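Local coordinates for dally-like protein (Drosophila melanogaster, PDB 3ODN) that probably acts as a cell-surface heparan sulfate proteoglycan of the glypican family, here represented by its helical core domain, and takes part in hedgehog signaling, at residues A[85-90]-A[398-403]. The protein carries 2 engineered substitutions. Sequence-based numbering, arbitrary orientation.
Sequences KDIFTA and EPILDR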
ATOM      1  N   LYS A  85      -3.412   5.036  -8.188  1.00 54.55           N
ATOM      2  CA  LYS A  85      -3.832   6.383  -7.769  1.00 53.43           C
ATOM      3  C   LYS A  85      -4.669   7.072  -8.866  1.00 61.55           C
ATOM      4  O   LYS A  85      -5.674   7.718  -8.563  1.00 59.97           O
ATOM      5  CB  LYS A  85      -2.623   7.215  -7.338  1.00 54.11           C
ATOM      6  CG  LYS A  85      -2.037   6.718  -6.011  1.00 51.79           C
ATOM      7  CD  LYS A  85      -1.156   7.756  -5.311  1.00 59.78           C
ATOM      8  CE  LYS A  85       0.048   7.131  -4.652  1.00 59.35           C
ATOM      9  NZ  LYS A  85       1.245   7.221  -5.534  1.00 70.70           N
ATOM     10  N   ASP A  86      -4.294   6.834 -10.145  1.00 63.04           N
ATOM     11  CA  ASP A  86      -4.976   7.315 -11.349  1.00 65.81           C
ATOM     12  C   ASP A  86      -6.351   6.660 -11.496  1.00 66.54           C
ATOM     13  O   ASP A  86      -7.327   7.379 -11.660  1.00 67.19           O
ATOM     14  CB  ASP A  86      -4.068   7.132 -12.604  1.00 72.63           C
ATOM     15  CG  ASP A  86      -4.710   7.004 -13.991  1.00 97.75           C
ATOM     16  OD1 ASP A  86      -5.725   7.701 -14.254  1.00101.91           O
ATOM     17  OD2 ASP A  86      -4.136   6.289 -14.849  1.00107.23           O
ATOM     18  N   ILE A  87      -6.443   5.320 -11.430  1.00 60.53           N
ATOM     19  CA  ILE A  87      -7.724   4.603 -11.557  1.00 58.81           C
ATOM     20  C   ILE A  87      -8.729   5.005 -10.466  1.00 62.17           C
ATOM     21  O   ILE A  87      -9.940   5.052 -10.726  1.00 64.34           O
ATOM     22  CB  ILE A  87      -7.509   3.072 -11.659  1.00 61.03           C
ATOM     23  CG1 ILE A  87      -6.785   2.706 -12.976  1.00 63.53           C
ATOM     24  CG2 ILE A  87      -8.822   2.291 -11.506  1.00 59.50           C
ATOM     25  CD1 ILE A  87      -5.916   1.514 -12.880  1.00 71.20           C
ATOM     26  N   PHE A  88      -8.231   5.332  -9.269  1.00 55.03           N
ATOM     27  CA  PHE A  88      -9.094   5.743  -8.183  1.00 52.35           C
ATOM     28  C   PHE A  88      -9.638   7.175  -8.368  1.00 57.26           C
ATOM     29  O   PHE A  88     -10.815   7.413  -8.118  1.00 54.35           O
ATOM     30  CB  PHE A  88      -8.420   5.542  -6.819  1.00 52.34           C
ATOM     31  CG  PHE A  88      -9.316   6.058  -5.714  1.00 51.63           C
ATOM     32  CD1 PHE A  88     -10.396   5.310  -5.273  1.00 53.18           C
ATOM     33  CD2 PHE A  88      -9.113   7.317  -5.166  1.00 52.36           C
ATOM     34  CE1 PHE A  88     -11.267   5.816  -4.325  1.00 54.14           C
ATOM     35  CE2 PHE A  88      -9.979   7.823  -4.201  1.00 55.25           C
ATOM     36  CZ  PHE A  88     -11.067   7.079  -3.803  1.00 53.41           C
ATOM     37  N   THR A  89      -8.788   8.122  -8.794  1.00 57.43           N
ATOM     38  CA  THR A  89      -9.217   9.504  -9.015  1.00 58.70           C
ATOM     39  C   THR A  89     -10.263   9.531 -10.132  1.00 65.36           C
ATOM     40  O   THR A  89     -11.273  10.231 -10.005  1.00 65.41           O
ATOM     41  CB  THR A  89      -8.023  10.433  -9.244  1.00 71.09           C
ATOM     42  OG1 THR A  89      -7.148   9.801 -10.167  1.00 85.75           O
ATOM     43  CG2 THR A  89      -7.241  10.709  -7.963  1.00 65.15           C
ATOM     44  N   ALA A  90     -10.066   8.678 -11.168  1.00 62.97           N
ATOM     45  CA  ALA A  90     -10.976   8.492 -12.304  1.00 64.30           C
ATOM     46  C   ALA A  90     -12.354   8.009 -11.809  1.00 65.74           C
ATOM     47  O   ALA A  90     -13.364   8.621 -12.145  1.00 67.92           O
ATOM     48  CB  ALA A  90     -10.381   7.494 -13.298  1.00 66.82           C
ATOM     49  N   GLU A 398     -16.151  -6.594 -14.146  1.00 84.69           N
ATOM     50  CA  GLU A 398     -15.105  -6.400 -13.141  1.00 80.82           C
ATOM     51  C   GLU A 398     -14.540  -4.959 -13.150  1.00 81.16           C
ATOM     52  O   GLU A 398     -14.002  -4.524 -14.180  1.00 81.47           O
ATOM     53  CB  GLU A 398     -13.990  -7.411 -13.338  1.00 81.15           C
ATOM     54  N   PRO A 399     -14.676  -4.202 -12.020  1.00 74.18           N
ATOM     55  CA  PRO A 399     -14.183  -2.808 -11.992  1.00 72.02           C
ATOM     56  C   PRO A 399     -12.680  -2.701 -12.199  1.00 73.05           C
ATOM     57  O   PRO A 399     -11.942  -3.606 -11.804  1.00 73.32           O
ATOM     58  CB  PRO A 399     -14.618  -2.299 -10.611  1.00 71.85           C
ATOM     59  CG  PRO A 399     -15.698  -3.228 -10.175  1.00 77.43           C
ATOM     60  CD  PRO A 399     -15.309  -4.560 -10.732  1.00 74.27           C
ATOM     61  N   ILE A 400     -12.231  -1.615 -12.844  1.00 68.04           N
ATOM     62  CA  ILE A 400     -10.822  -1.400 -13.171  1.00 67.12           C
ATOM     63  C   ILE A 400      -9.907  -1.332 -11.931  1.00 67.72           C
ATOM     64  O   ILE A 400      -8.796  -1.886 -11.961  1.00 66.95           O
ATOM     65  CB  ILE A 400     -10.622  -0.337 -14.305  1.00 72.33           C
ATOM     66  CG1 ILE A 400     -10.983  -0.958 -15.680  1.00 75.97           C
ATOM     67  CG2 ILE A 400      -9.212   0.242 -14.363  1.00 72.37           C
ATOM     68  CD1 ILE A 400     -11.548   0.047 -16.762  1.00 85.57           C
ATOM     69  N   LEU A 401     -10.427  -0.771 -10.807  1.00 61.32           N
ATOM     70  CA  LEU A 401      -9.677  -0.706  -9.545  1.00 56.78           C
ATOM     71  C   LEU A 401      -9.546  -2.095  -8.921  1.00 56.34           C
ATOM     72  O   LEU A 401      -8.489  -2.392  -8.387  1.00 54.25           O
ATOM     73  CB  LEU A 401     -10.237   0.370  -8.579  1.00 55.35           C
ATOM     74  CG  LEU A 401      -9.331   0.846  -7.413  1.00 57.55           C
ATOM     75  CD1 LEU A 401      -8.121   1.603  -7.899  1.00 57.82           C
ATOM     76  CD2 LEU A 401     -10.080   1.789  -6.511  1.00 58.02           C
ATOM     77  N   ASP A 402     -10.553  -2.979  -9.062  1.00 54.37           N
ATOM     78  CA  ASP A 402     -10.450  -4.368  -8.563  1.00 55.90           C
ATOM     79  C   ASP A 402      -9.383  -5.162  -9.334  1.00 62.24           C
ATOM     80  O   ASP A 402      -8.623  -5.924  -8.725  1.00 60.96           O
ATOM     81  CB  ASP A 402     -11.798  -5.103  -8.630  1.00 60.39           C
ATOM     82  CG  ASP A 402     -12.756  -4.702  -7.522  1.00 77.46           C
ATOM     83  OD1 ASP A 402     -13.471  -3.693  -7.693  1.00 81.00           O
ATOM     84  OD2 ASP A 402     -12.778  -5.390  -6.479  1.00 83.49           O
ATOM     85  N   ARG A 403      -9.302  -4.934 -10.668  1.00 62.16           N
ATOM     86  CA  ARG A 403      -8.326  -5.554 -11.585  1.00 63.59           C
ATOM     87  C   ARG A 403      -6.895  -5.130 -11.203  1.00 64.82           C
ATOM     88  O   ARG A 403      -6.019  -5.992 -11.096  1.00 64.63           O
ATOM     89  CB  ARG A 403      -8.646  -5.156 -13.048  1.00 67.81           C
ATOM     90  CG  ARG A 403      -8.032  -6.035 -14.126  1.00 75.67           C
ATOM     91  CD  ARG A 403      -7.018  -5.279 -14.983  1.00 92.24           C
ATOM     92  NE  ARG A 403      -7.653  -4.433 -16.000  1.00107.46           N
ATOM     93  CZ  ARG A 403      -7.662  -3.099 -15.987  1.00120.89           C
ATOM     94  NH1 ARG A 403      -7.057  -2.431 -15.008  1.00102.50           N
ATOM     95  NH2 ARG A 403      -8.266  -2.423 -16.958  1.00104.66           N
TER
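Ile400, in the first turn of helix 400-414, meets Ile87 of the long helix 48-106 through its CG2 methyl, while its CD1 end leads away. Ile400 CG2 lies 3.5 Å from Ile87 CG2 and also touches Ile87 CG1, the two side chains crossing at about a right angle. Ile87 CG2, anti to its own backbone N, also comes within 3.5 Å of Leu401 N, so the branch packs against main chain as well as side chain. Leu401 reaches back with both methyls: CD1 sits 3.7 Å from Ile87 CG2, and CD2 stands 3.7 Å from Phe88 CD1, at the ring edge and in its plane. Ile286 of a nearby loop touches both Phe88 and Leu401. With CG anti to the backbone N (chi1 -162°), the fork of Leu401 is brought onto the long helix, where Phe84 and Leu91 also touch it. Cutting Ile87 back to an alanine removes the CG2 methyl that Ile400 CG2 and Leu401 CD1 share, and would probably open a gap between the helices. With no hydrogen bond linking the two segments, this is apolar helix-helix packing within the elongated all-alpha glypican core, seating the start of helix 400-414 against helix 48-106.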